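Local coordinates for sensor histidine kinase PdtaS (Mycobacterium tuberculosis, PDB 2YKF), which probably phosphorylates itself when cyclic di-GMP binds its GAF and PAS-like sensor region, which this chain comprises, signalling nutrient starvation through a two-component system, at residues P117-D122 with M158-T163; A86-G91 with V125-R130; T259-T264 with R281-V286. All coordinates share one frame; numbering follows the deposited sequence.

Interaction 1: P117-D122 with M158-T163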
loop_
_atom_site.group_PDB
_atom_site.type_symbol
_atom_site.label_atom_id
_atom_site.label_comp_id
_atom_site.label_asym_id
_atom_site.label_seq_id
_atom_site.Cartn_x
_atom_site.Cartn_y
_atom_site.Cartn_z
ATOM N N PRO A 117 5.658 19.811 -15.082
ATOM C CA PRO A 117 6.113 20.729 -14.090
ATOM C C PRO A 117 5.333 20.681 -12.767
ATOM O O PRO A 117 4.155 20.341 -12.733
ATOM C CB PRO A 117 5.812 22.078 -14.742
ATOM C CG PRO A 117 4.524 21.782 -15.488
ATOM C CD PRO A 117 4.775 20.458 -16.086
ATOM N N VAL A 118 6.002 21.093 -11.715
ATOM C CA VAL A 118 5.381 21.320 -10.450
ATOM C C VAL A 118 5.478 22.831 -10.260
ATOM O O VAL A 118 6.594 23.352 -10.208
ATOM C CB VAL A 118 6.174 20.630 -9.337
ATOM C CG1 VAL A 118 5.567 20.927 -7.953
ATOM C CG2 VAL A 118 6.225 19.089 -9.568
ATOM N N ARG A 119 4.331 23.511 -10.172
ATOM C CA ARG A 119 4.284 24.973 -9.913
ATOM C C ARG A 119 3.993 25.306 -8.479
ATOM O O ARG A 119 3.234 24.542 -7.746
ATOM C CB ARG A 119 3.265 25.670 -10.789
ATOM C CG ARG A 119 3.898 26.241 -11.999
ATOM C CD ARG A 119 2.931 27.058 -12.922
ATOM N NE ARG A 119 3.534 27.089 -14.272
ATOM C CZ ARG A 119 3.432 26.122 -15.199
ATOM N NH1 ARG A 119 2.721 25.015 -14.968
ATOM N NH2 ARG A 119 4.044 26.248 -16.378
ATOM N N PHE A 120 4.648 26.390 -8.041
ATOM C CA PHE A 120 4.366 27.023 -6.796
ATOM C C PHE A 120 4.548 28.551 -6.923
ATOM O O PHE A 120 5.577 29.044 -7.405
ATOM C CB PHE A 120 5.290 26.527 -5.697
ATOM C CG PHE A 120 5.010 27.166 -4.371
ATOM C CD1 PHE A 120 3.941 26.714 -3.583
ATOM C CD2 PHE A 120 5.730 28.275 -3.952
ATOM C CE1 PHE A 120 3.654 27.326 -2.357
ATOM C CE2 PHE A 120 5.440 28.895 -2.728
ATOM C CZ PHE A 120 4.391 28.408 -1.943
ATOM N N GLY A 121 3.583 29.291 -6.405
ATOM C CA GLY A 121 3.444 30.689 -6.778
ATOM C C GLY A 121 3.093 30.470 -8.235
ATOM O O GLY A 121 2.276 29.556 -8.559
ATOM N N ASP A 122 3.775 31.200 -9.102
ATOM C CA ASP A 122 3.715 30.939 -10.533
ATOM C C ASP A 122 5.057 30.562 -11.158
ATOM O O ASP A 122 5.256 30.774 -12.360
ATOM C CB ASP A 122 3.101 32.131 -11.272
ATOM C CG ASP A 122 1.803 31.765 -11.969
ATOM O OD1 ASP A 122 1.866 31.098 -13.031
ATOM O OD2 ASP A 122 0.714 32.114 -11.444
ATOM N N MET A 158 -3.214 19.365 -11.569
ATOM C CA MET A 158 -3.159 20.130 -10.346
ATOM C C MET A 158 -1.744 20.445 -9.897
ATOM O O MET A 158 -1.480 21.573 -9.376
ATOM C CB MET A 158 -3.926 19.322 -9.262
ATOM C CG MET A 158 -5.406 19.409 -9.537
ATOM S SD MET A 158 -6.443 18.509 -8.390
ATOM C CE MET A 158 -6.382 19.642 -7.038
ATOM N N LEU A 159 -0.818 19.458 -10.021
ATOM C CA LEU A 159 0.591 19.747 -9.720
ATOM C C LEU A 159 1.112 20.900 -10.622
ATOM O O LEU A 159 1.812 21.804 -10.135
ATOM C CB LEU A 159 1.460 18.504 -9.963
ATOM C CG LEU A 159 1.333 17.522 -8.780
ATOM C CD1 LEU A 159 1.748 16.110 -9.239
ATOM C CD2 LEU A 159 2.281 18.037 -7.744
ATOM N N ALA A 160 0.777 20.826 -11.908
ATOM C CA ALA A 160 1.222 21.827 -12.914
ATOM C C ALA A 160 0.580 23.187 -12.650
ATOM O O ALA A 160 1.191 24.213 -12.938
ATOM C CB ALA A 160 0.946 21.329 -14.341
ATOM N N GLU A 161 -0.609 23.203 -12.029
ATOM C CA GLU A 161 -1.327 24.438 -11.731
ATOM C C GLU A 161 -1.060 24.914 -10.357
ATOM O O GLU A 161 -1.585 25.949 -9.963
ATOM C CB GLU A 161 -2.859 24.275 -11.945
ATOM C CG GLU A 161 -3.155 24.047 -13.427
ATOM C CD GLU A 161 -4.654 23.935 -13.834
ATOM O OE1 GLU A 161 -5.552 23.741 -12.974
ATOM O OE2 GLU A 161 -4.917 24.013 -15.067
ATOM N N GLY A 162 -0.295 24.149 -9.580
ATOM C CA GLY A 162 0.051 24.575 -8.239
ATOM C C GLY A 162 -1.086 24.409 -7.232
ATOM O O GLY A 162 -1.045 25.011 -6.172
ATOM N N THR A 163 -2.076 23.589 -7.537
ATOM C CA THR A 163 -3.213 23.382 -6.615
ATOM C C THR A 163 -3.223 22.038 -5.833
ATOM O O THR A 163 -4.128 21.788 -4.993
ATOM C CB THR A 163 -4.528 23.481 -7.366
ATOM O OG1 THR A 163 -4.484 22.589 -8.479
ATOM C CG2 THR A 163 -4.771 24.961 -7.899
#
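Arg-119 reaches the C-terminal end of helix 143-161 with two different groups, its backbone N and its guanidinium, and each takes one carbonyl of the last turn. Arg-119 N donates to Leu-159 O at 3.0 Å. Strand 114-120 is outermost in its sheet within this chain, and on that side Arg-119 N is satisfied by a helix-end carbonyl. Leu-159 O also receives a weak bond from Gly-162 N. The side chain of Arg-119 is extended from CG to NE and lies alongside the next carbonyl, with CB, CG and CD all near Ala-160 O, CD at 3.3 Å. The turn about NE-CZ (chi4 83°) then sets the guanidinium plane, with the oxygen at its edge and NH1 2.7 Å from Ala-160 O. Two CA-H...O contacts flank these bonds: Ala-160 CA sits 3.3 Å from Pro-117 O, and Gly-162 CA 3.2 Å from Arg-119 O. Pro-117 CG adds an apolar touch, 3.8 Å from Ala-160 CB. Met-158 O is satisfied inside the turn by Thr-163 N at 2.8 Å, and the positive phi of Gly-162 (77°) reverses the chain there. Glu-161 faces away from the strand; its OE2 forms a salt bridge with Arg-157 and its OE1 accepts from Ala-270 N, in the PAS-like part of the chain. The arrangement is a Schellman motif at the C-terminal end of the helix, with Leu-159 O and Ala-160 O bonded by the backbone N and guanidinium of Arg-119 on the edge strand of the GAF sheet.

Interaction 2: A86-G91 with V125-R130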
loop_
_atom_site.group_PDB
_atom_site.type_symbol
_atom_site.label_atom_id
_atom_site.label_comp_id
_atom_site.label_asym_id
_atom_site.label_seq_id
_atom_site.Cartn_x
_atom_site.Cartn_y
_atom_site.Cartn_z
ATOM N N ALA A 86 14.959 20.447 -18.841
ATOM C CA ALA A 86 15.555 21.811 -18.838
ATOM C C ALA A 86 14.576 22.858 -19.407
ATOM O O ALA A 86 14.387 23.946 -18.810
ATOM C CB ALA A 86 16.923 21.815 -19.629
ATOM N N ALA A 87 13.944 22.531 -20.531
ATOM C CA ALA A 87 12.980 23.433 -21.190
ATOM C C ALA A 87 11.706 23.637 -20.354
ATOM O O ALA A 87 11.100 24.709 -20.393
ATOM C CB ALA A 87 12.589 22.878 -22.546
ATOM N N THR A 88 11.275 22.596 -19.626
ATOM C CA THR A 88 10.081 22.729 -18.767
ATOM C C THR A 88 10.316 23.715 -17.647
ATOM O O THR A 88 9.379 24.371 -17.202
ATOM C CB THR A 88 9.605 21.377 -18.209
ATOM O OG1 THR A 88 9.523 20.426 -19.270
ATOM C CG2 THR A 88 8.177 21.504 -17.592
ATOM N N PHE A 89 11.560 23.866 -17.198
ATOM C CA PHE A 89 11.867 24.899 -16.211
ATOM C C PHE A 89 11.769 26.274 -16.816
ATOM O O PHE A 89 11.484 27.239 -16.100
ATOM C CB PHE A 89 13.261 24.722 -15.657
ATOM C CG PHE A 89 13.358 23.679 -14.601
ATOM C CD1 PHE A 89 13.004 23.981 -13.291
ATOM C CD2 PHE A 89 13.824 22.400 -14.909
ATOM C CE1 PHE A 89 13.119 23.021 -12.300
ATOM C CE2 PHE A 89 13.920 21.401 -13.920
ATOM C CZ PHE A 89 13.578 21.722 -12.614
ATOM N N SER A 90 11.966 26.319 -18.147
ATOM C CA SER A 90 12.152 27.553 -18.962
ATOM C C SER A 90 10.867 28.157 -19.529
ATOM O O SER A 90 10.430 29.213 -19.078
ATOM C CB SER A 90 13.133 27.287 -20.123
ATOM O OG SER A 90 14.447 27.692 -19.785
ATOM N N GLY A 91 10.296 27.511 -20.543
ATOM C CA GLY A 91 9.085 28.003 -21.160
ATOM C C GLY A 91 7.825 27.637 -20.387
ATOM O O GLY A 91 6.907 27.019 -20.953
ATOM N N VAL A 125 8.908 25.181 -9.906
ATOM C CA VAL A 125 9.941 24.916 -8.880
ATOM C C VAL A 125 10.600 23.550 -8.959
ATOM O O VAL A 125 11.677 23.330 -8.348
ATOM C CB VAL A 125 9.449 25.215 -7.450
ATOM C CG1 VAL A 125 9.054 26.670 -7.322
ATOM C CG2 VAL A 125 8.211 24.289 -7.077
ATOM N N ALA A 126 9.984 22.636 -9.690
ATOM C CA ALA A 126 10.562 21.329 -9.932
ATOM C C ALA A 126 9.915 20.763 -11.139
ATOM O O ALA A 126 8.872 21.248 -11.573
ATOM C CB ALA A 126 10.347 20.326 -8.668
ATOM N N VAL A 127 10.524 19.719 -11.683
ATOM C CA VAL A 127 9.940 18.945 -12.776
ATOM C C VAL A 127 9.951 17.430 -12.456
ATOM O O VAL A 127 10.934 16.919 -11.952
ATOM C CB VAL A 127 10.736 19.176 -14.077
ATOM C CG1 VAL A 127 10.187 18.319 -15.161
ATOM C CG2 VAL A 127 10.600 20.659 -14.469
ATOM N N LEU A 128 8.867 16.745 -12.760
ATOM C CA LEU A 128 8.745 15.305 -12.529
ATOM C C LEU A 128 9.016 14.659 -13.801
ATOM O O LEU A 128 8.487 15.111 -14.822
ATOM C CB LEU A 128 7.279 14.976 -12.186
ATOM C CG LEU A 128 6.718 15.663 -10.914
ATOM C CD1 LEU A 128 5.320 15.158 -10.674
ATOM C CD2 LEU A 128 7.572 15.309 -9.703
ATOM N N THR A 129 9.807 13.596 -13.796
ATOM C CA THR A 129 9.779 12.688 -14.969
ATOM C C THR A 129 9.075 11.400 -14.591
ATOM O O THR A 129 9.287 10.880 -13.465
ATOM C CB THR A 129 11.202 12.417 -15.500
ATOM O OG1 THR A 129 12.052 11.953 -14.416
ATOM C CG2 THR A 129 11.791 13.769 -16.158
ATOM N N ARG A 130 8.191 10.936 -15.477
ATOM C CA ARG A 130 7.460 9.699 -15.298
ATOM C C ARG A 130 8.103 8.563 -16.158
ATOM O O ARG A 130 8.413 8.774 -17.343
ATOM C CB ARG A 130 6.003 9.928 -15.714
ATOM C CG ARG A 130 5.036 8.753 -15.599
ATOM C CD ARG A 130 3.589 9.195 -16.053
ATOM N NE ARG A 130 2.576 8.095 -16.135
ATOM C CZ ARG A 130 1.242 8.279 -16.254
ATOM N NH1 ARG A 130 0.717 9.508 -16.289
ATOM N NH2 ARG A 130 0.413 7.235 -16.310
#
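A valine methyl set over an aromatic face is the striking feature here: Val-127 CG2 lies 3.6 Å from the centroid of the Phe-89 ring, only 18° off the ring normal, a CH-pi contact. The methyl is displaced toward the rim, and its closest ring atom is Phe-89 CE2, 3.4 Å from Val-127 CG2. Phe-89 CG stands anti to its own carbonyl carbon (chi1 -80°), and although the CA-CB bond does not aim at the strand, the far part of the ring comes nearer to it. Its CE1 also approaches the backbone, 3.9 Å from Ala-126 CA. The same Val-127 methyl meets a second residue of the helix, with Thr-88 CB 3.9 Å from Val-127 CG2. Thr-88 has its hydroxyl turned back to its own helix, where OG1 is hydrogen-bonded to Leu-84 O, while its CG2 joins the apolar contact. Helix 86-90 runs roughly antiparallel to strand 125-130, at 141°, with the two axes 8.5 Å apart at closest. The strand is not regular where the ring reaches it: Val-125 and Ala-126 both face Val-118 of the neighbouring strand, a classic beta bulge. Other residues of the sheet meet the helix too, Val-115 and Pro-117 touching Thr-88 and Arg-47 touching Phe-89. On the other side of the sheet, Ala-126 and Leu-128 pack on Leu-24 and Trp-31 of the long helix 18-38. An antiparallel sheet lying between helices in this way is the architecture of a GAF domain.

Interaction 3: T259-T264 with R281-V286; sequences TVLLRT and RDVTEV
Strands 258-269 and 272-282 form an antiparallel hairpin of the PAS-like domain, and in its open end Leu-261 and Arg-281 make a hydrogen-bonded pair while Val-260 and Asp-282 make a non-hydrogen-bonded one. Leu-261 N donates to Arg-281 O at 2.9 Å, and Arg-281 N returns a bond to Leu-261 O. The strand ends at Asp-282, yet Val-283 N still reaches Thr-259 O at 2.8 Å. Val-283 turns both methyls to the first strand. Its CG1 meets Leu-261 CG at 3.9 Å, the two side chains crossing at about a right angle; its CG2 lies 3.8 Å from Thr-259 CG2. Val-260 lies on the face opposite Leu-261 and Arg-281, where it packs on Ile-280 and Met-206, while Thr-259 OG1 is hydrogen-bonded to Asp-254 and so ties the threonine to the next strand, 250-255, as well. Residues from the second subunit complete the surroundings: its Arg-174 packs on Arg-281 and Val-283, and its His-25 is hydrogen-bonded to Glu-285, in the short, weakly bonded helical turn that follows the strand. The corner between strand and turn is fixed by an Asx turn. Asp-282 CG stands anti to its backbone N (chi1 -179°), and its OD1 accepts from Thr-284 N at 2.9 Å, nearly along the carboxylate C-O axis. The same oxygen accepts from the Thr-284 hydroxyl, which arrives on the syn side with OG1 2.6 Å from Asp-282 OD1. While the Thr-284 hydroxyl donates to Asp-282, its OG1 also accepts across the contact from Thr-259 N at 3.1 Å, with an N-H...O angle of 160°.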
loop_
_atom_site.group_PDB
_atom_site.type_symbol
_atom_site.label_atom_id
_atom_site.label_comp_id
_atom_site.label_asym_id
_atom_site.label_seq_id
_atom_site.Cartn_x
_atom_site.Cartn_y
_atom_site.Cartn_z
ATOM N N THR A 259 -15.365 -0.695 10.143
ATOM C CA THR A 259 -14.717 0.599 10.356
ATOM C C THR A 259 -13.927 0.836 9.088
ATOM O O THR A 259 -13.151 -0.046 8.661
ATOM C CB THR A 259 -13.729 0.586 11.530
ATOM O OG1 THR A 259 -14.447 0.243 12.719
ATOM C CG2 THR A 259 -13.031 2.032 11.734
ATOM N N VAL A 260 -14.183 1.951 8.422
ATOM C CA VAL A 260 -13.404 2.288 7.252
ATOM C C VAL A 260 -12.604 3.579 7.477
ATOM O O VAL A 260 -13.003 4.447 8.302
ATOM C CB VAL A 260 -14.256 2.395 5.998
ATOM C CG1 VAL A 260 -14.866 1.061 5.652
ATOM C CG2 VAL A 260 -15.381 3.475 6.198
ATOM N N LEU A 261 -11.481 3.712 6.784
ATOM C CA LEU A 261 -10.753 4.985 6.778
ATOM C C LEU A 261 -11.031 5.583 5.421
ATOM O O LEU A 261 -10.953 4.888 4.428
ATOM C CB LEU A 261 -9.218 4.817 6.861
ATOM C CG LEU A 261 -8.576 4.342 8.138
ATOM C CD1 LEU A 261 -7.029 4.291 7.899
ATOM C CD2 LEU A 261 -8.943 5.348 9.186
ATOM N N LEU A 262 -11.342 6.872 5.395
ATOM C CA LEU A 262 -11.663 7.555 4.143
ATOM C C LEU A 262 -10.683 8.669 3.987
ATOM O O LEU A 262 -10.380 9.365 4.982
ATOM C CB LEU A 262 -13.037 8.226 4.216
ATOM C CG LEU A 262 -14.233 7.326 4.337
ATOM C CD1 LEU A 262 -15.468 8.205 4.559
ATOM C CD2 LEU A 262 -14.372 6.565 3.093
ATOM N N ARG A 263 -10.228 8.883 2.751
ATOM C CA ARG A 263 -9.456 10.079 2.417
ATOM C C ARG A 263 -10.049 10.747 1.144
ATOM O O ARG A 263 -10.241 10.075 0.112
ATOM C CB ARG A 263 -8.012 9.717 2.177
ATOM C CG ARG A 263 -7.242 10.952 1.830
ATOM C CD ARG A 263 -5.917 10.642 1.388
ATOM N NE ARG A 263 -5.297 11.847 0.828
ATOM C CZ ARG A 263 -4.123 11.810 0.241
ATOM N NH1 ARG A 263 -3.498 10.629 0.126
ATOM N NH2 ARG A 263 -3.587 12.929 -0.239
ATOM N N THR A 264 -10.427 12.027 1.243
ATOM C CA THR A 264 -11.036 12.724 0.124
ATOM C C THR A 264 -9.983 13.692 -0.457
ATOM O O THR A 264 -9.089 14.186 0.271
ATOM C CB THR A 264 -12.294 13.528 0.558
ATOM O OG1 THR A 264 -11.911 14.526 1.549
ATOM C CG2 THR A 264 -13.309 12.568 1.255
ATOM N N ARG A 281 -10.308 2.485 2.957
ATOM C CA ARG A 281 -9.648 1.252 3.352
ATOM C C ARG A 281 -10.512 0.632 4.451
ATOM O O ARG A 281 -10.774 1.293 5.440
ATOM C CB ARG A 281 -8.273 1.536 3.952
ATOM C CG ARG A 281 -7.584 0.194 4.316
ATOM C CD ARG A 281 -6.211 0.305 5.008
ATOM N NE ARG A 281 -5.676 -1.067 4.986
ATOM C CZ ARG A 281 -4.661 -1.532 5.739
ATOM N NH1 ARG A 281 -3.976 -0.704 6.552
ATOM N NH2 ARG A 281 -4.277 -2.818 5.587
ATOM N N ASP A 282 -10.963 -0.598 4.263
ATOM C CA ASP A 282 -11.619 -1.349 5.353
ATOM C C ASP A 282 -10.616 -1.685 6.452
ATOM O O ASP A 282 -9.673 -2.496 6.292
ATOM C CB ASP A 282 -12.299 -2.588 4.768
ATOM C CG ASP A 282 -13.036 -3.419 5.841
ATOM O OD1 ASP A 282 -12.855 -3.107 7.037
ATOM O OD2 ASP A 282 -13.791 -4.360 5.465
ATOM N N VAL A 283 -10.744 -1.042 7.586
ATOM C CA VAL A 283 -9.814 -1.348 8.659
ATOM C C VAL A 283 -10.472 -2.120 9.863
ATOM O O VAL A 283 -10.030 -2.028 10.982
ATOM C CB VAL A 283 -9.094 -0.092 9.148
ATOM C CG1 VAL A 283 -8.252 0.500 8.009
ATOM C CG2 VAL A 283 -10.097 0.934 9.661
ATOM N N THR A 284 -11.576 -2.771 9.603
ATOM C CA THR A 284 -12.308 -3.501 10.643
ATOM C C THR A 284 -11.395 -4.436 11.451
ATOM O O THR A 284 -11.418 -4.386 12.688
ATOM C CB THR A 284 -13.438 -4.305 9.998
ATOM O OG1 THR A 284 -14.268 -3.403 9.248
ATOM C CG2 THR A 284 -14.338 -5.021 11.076
ATOM N N GLU A 285 -10.584 -5.237 10.750
ATOM C CA GLU A 285 -9.716 -6.221 11.386
ATOM C C GLU A 285 -8.332 -5.657 11.613
ATOM O O GLU A 285 -7.552 -6.249 12.301
ATOM C CB GLU A 285 -9.609 -7.498 10.544
ATOM C CG GLU A 285 -10.984 -7.959 9.936
ATOM C CD GLU A 285 -11.996 -8.297 11.008
ATOM O OE1 GLU A 285 -11.536 -8.609 12.130
ATOM O OE2 GLU A 285 -13.215 -8.215 10.766
ATOM N N VAL A 286 -8.011 -4.539 10.978
ATOM C CA VAL A 286 -6.686 -3.944 11.133
ATOM C C VAL A 286 -6.678 -3.168 12.455
ATOM O O VAL A 286 -5.786 -3.327 13.255
ATOM C CB VAL A 286 -6.284 -3.057 9.906
ATOM C CG1 VAL A 286 -4.896 -2.459 10.123
ATOM C CG2 VAL A 286 -6.336 -3.889 8.598
#

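In the fold
Following the chain from the N terminus, the first segment of a contact lies on helix 83-90, then come strands 114-120 and 123-131, then helix 143-161. Interaction 2 opens on helix 83-90 and closes on strand 123-131; interaction 1 opens in between, on strand 114-120, and closes on helix 143-161, so the two loops cross. They touch through the neighbouring strands, where the backbone of Val-118 is hydrogen-bonded to both Val-125 and Ala-126, and through Pro-117 packing on Thr-88. Together they fasten two helices to one GAF sheet. Interaction 3 follows in series, closing a hairpin of the PAS-like sheet on the opposite side of the chain's centre, its centre about 31 Å from that of interaction 1.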